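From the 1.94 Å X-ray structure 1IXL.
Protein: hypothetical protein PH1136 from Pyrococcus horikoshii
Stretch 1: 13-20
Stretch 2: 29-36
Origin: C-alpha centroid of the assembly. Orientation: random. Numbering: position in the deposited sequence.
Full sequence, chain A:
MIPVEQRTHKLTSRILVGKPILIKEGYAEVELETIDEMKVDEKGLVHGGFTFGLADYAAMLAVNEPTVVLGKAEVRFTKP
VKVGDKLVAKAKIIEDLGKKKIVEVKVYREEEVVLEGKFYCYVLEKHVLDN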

# COMPACT_ATOMS: atom_id res chain seq x y z
N SER A 13 10.40 -3.48 3.90
CA SER A 13 11.27 -3.88 2.80
C SER A 13 11.00 -3.14 1.49
O SER A 13 9.91 -3.18 0.95
CB SER A 13 11.13 -5.39 2.56
OG SER A 13 11.90 -5.78 1.44
N ARG A 14 12.02 -2.45 1.00
CA ARG A 14 11.91 -1.70 -0.24
C ARG A 14 11.85 -2.67 -1.42
O ARG A 14 11.36 -2.33 -2.49
CB ARG A 14 13.11 -0.76 -0.38
CG ARG A 14 13.17 0.31 0.70
CD ARG A 14 12.31 1.50 0.34
NE ARG A 14 12.06 2.36 1.50
CZ ARG A 14 11.07 2.19 2.36
NH1 ARG A 14 10.19 1.17 2.21
NH2 ARG A 14 10.97 3.02 3.40
N ILE A 15 12.36 -3.87 -1.21
CA ILE A 15 12.40 -4.88 -2.26
C ILE A 15 11.17 -5.76 -2.36
O ILE A 15 10.77 -6.15 -3.46
CB ILE A 15 13.62 -5.79 -2.07
CG1 ILE A 15 14.90 -4.97 -2.16
CG2 ILE A 15 13.61 -6.93 -3.11
CD1 ILE A 15 14.93 -4.01 -3.35
N LEU A 16 10.56 -6.05 -1.22
CA LEU A 16 9.39 -6.94 -1.17
C LEU A 16 8.05 -6.24 -1.09
O LEU A 16 7.04 -6.79 -1.51
CB LEU A 16 9.51 -7.89 0.02
CG LEU A 16 10.66 -8.88 -0.01
CD1 LEU A 16 10.83 -9.50 1.37
CD2 LEU A 16 10.38 -9.96 -1.08
N VAL A 17 8.05 -5.02 -0.58
CA VAL A 17 6.80 -4.29 -0.42
C VAL A 17 6.77 -3.00 -1.22
O VAL A 17 5.77 -2.71 -1.89
CB VAL A 17 6.56 -4.02 1.10
CG1 VAL A 17 5.17 -3.42 1.33
CG2 VAL A 17 6.72 -5.34 1.87
N GLY A 18 7.83 -2.20 -1.13
CA GLY A 18 7.82 -0.99 -1.90
C GLY A 18 8.64 0.17 -1.37
O GLY A 18 9.06 0.18 -0.22
N LYS A 19 8.83 1.15 -2.25
CA LYS A 19 9.59 2.36 -1.96
C LYS A 19 8.65 3.54 -2.06
O LYS A 19 8.07 3.80 -3.11
CB LYS A 19 10.72 2.51 -3.00
CG LYS A 19 11.65 1.29 -3.08
CD LYS A 19 12.69 1.45 -4.20
CE LYS A 19 13.72 0.33 -4.16
NZ LYS A 19 14.76 0.49 -5.22
N PRO A 20 8.45 4.26 -0.95
CA PRO A 20 7.53 5.40 -1.01
C PRO A 20 8.17 6.47 -1.90
O PRO A 20 9.37 6.71 -1.80
CB PRO A 20 7.43 5.85 0.46
CG PRO A 20 7.84 4.60 1.25
CD PRO A 20 8.96 4.04 0.41
N GLU A 29 2.11 7.65 -2.18
CA GLU A 29 2.37 6.85 -3.36
C GLU A 29 3.62 6.03 -3.10
O GLU A 29 4.63 6.54 -2.59
CB GLU A 29 2.56 7.74 -4.60
CG GLU A 29 1.30 8.48 -5.02
CD GLU A 29 1.48 9.26 -6.32
OE1 GLU A 29 2.59 9.19 -6.90
OE2 GLU A 29 0.51 9.92 -6.75
N VAL A 30 3.53 4.74 -3.43
CA VAL A 30 4.63 3.81 -3.21
C VAL A 30 4.78 2.95 -4.47
O VAL A 30 3.79 2.51 -5.04
CB VAL A 30 4.34 2.88 -2.01
CG1 VAL A 30 5.57 2.03 -1.70
CG2 VAL A 30 3.91 3.70 -0.78
N GLU A 31 6.01 2.72 -4.91
CA GLU A 31 6.22 1.94 -6.12
C GLU A 31 6.93 0.63 -5.80
O GLU A 31 7.68 0.53 -4.82
CB GLU A 31 7.04 2.74 -7.14
CG GLU A 31 8.36 3.26 -6.60
CD GLU A 31 9.25 3.85 -7.69
OE1 GLU A 31 8.72 4.55 -8.58
OE2 GLU A 31 10.48 3.62 -7.65
N LEU A 32 6.68 -0.37 -6.63
CA LEU A 32 7.30 -1.67 -6.43
C LEU A 32 7.64 -2.31 -7.77
O LEU A 32 6.79 -2.39 -8.67
CB LEU A 32 6.36 -2.60 -5.67
CG LEU A 32 6.75 -4.08 -5.49
CD1 LEU A 32 7.98 -4.20 -4.60
CD2 LEU A 32 5.59 -4.84 -4.83
N GLU A 33 8.89 -2.73 -7.90
CA GLU A 33 9.36 -3.44 -9.09
C GLU A 33 9.17 -4.91 -8.70
O GLU A 33 9.75 -5.37 -7.71
CB GLU A 33 10.85 -3.17 -9.35
CG GLU A 33 11.12 -1.82 -10.01
CD GLU A 33 10.62 -1.76 -11.44
OE1 GLU A 33 10.69 -0.67 -12.04
OE2 GLU A 33 10.16 -2.82 -11.95
N THR A 34 8.33 -5.63 -9.43
CA THR A 34 8.13 -7.03 -9.09
C THR A 34 9.34 -7.87 -9.50
O THR A 34 9.97 -7.59 -10.52
CB THR A 34 6.86 -7.59 -9.74
OG1 THR A 34 6.91 -7.41 -11.16
CG2 THR A 34 5.64 -6.88 -9.18
N ILE A 35 9.67 -8.86 -8.67
CA ILE A 35 10.82 -9.73 -8.90
C ILE A 35 10.45 -11.19 -9.04
O ILE A 35 9.34 -11.60 -8.69
CB ILE A 35 11.90 -9.60 -7.79
CG1 ILE A 35 11.27 -9.88 -6.42
CG2 ILE A 35 12.53 -8.22 -7.83
CD1 ILE A 35 12.28 -9.84 -5.26
N ASP A 36 11.40 -11.97 -9.52
CA ASP A 36 11.18 -13.39 -9.77
C ASP A 36 10.70 -14.23 -8.59
O ASP A 36 9.95 -15.19 -8.77
CB ASP A 36 12.45 -13.98 -10.38
CG ASP A 36 12.18 -15.28 -11.09
OD1 ASP A 36 12.44 -16.35 -10.51
OD2 ASP A 36 11.67 -15.21 -12.23
O HOH W 1 10.88 -2.23 -5.34
O HOH W 2 11.59 -5.08 -5.78

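A short antiparallel pairing often carries the polar order of a contact, while the turn that leads into it supplies packing and water; residues 13-20 and 29-36 of PH1136 illustrate this well. The pairing centres on Lys19 and Glu31, whose backbones exchange two nearly straight hydrogen bonds, Lys19 N to Glu31 O and Glu31 N to Lys19 O, each 2.9 Å. Next to them, Pro20 faces Val30 in a non-hydrogen-bonded pair, a position in which this partner strand asks for no amide hydrogen, so proline fits; Pro20 CA also lies 3.5 Å from Glu29 O in a CA-H...O contact. Before the strand, the chain coils through residues 14-16. Ser13 gathers this turn: its carbonyl oxygen accepts from the amides of Val17 and Gly18, and its OG accepts from Leu16 N at 3.0 Å.

Beyond the ladder the backbones no longer bond directly, and water takes over. One molecule links Arg14 O to Glu33 N, the latter at 3.3 Å; a second donates to both Ile15 O and Glu33 O, each 2.7 Å away, joining two acceptors that could not pair by themselves.

Gly18 suits its place on two counts. Its backbone angles would jam a CB against the preceding carbonyl, and that CB would also lie 2.7 Å from Val30 CG1. Buried Val30 fills that space, its CG1 within 3.4 Å of Lys19 O. Separately, Leu32 packs beneath the turn, with its CD2 3.6 Å from Val17 O and its CD1 3.6 Å from Ile15 O. Farther out, Ile15 CG2 meets Ile35 CD1 at 3.9 Å. On the opposite face from Pro20 and Val30, Lys19 CB lies 4.4 Å from Glu31 CG, so the two side chains meet through their aliphatic portions, while the extended lysine leads its amine away. Altogether the contact buries 446 Å².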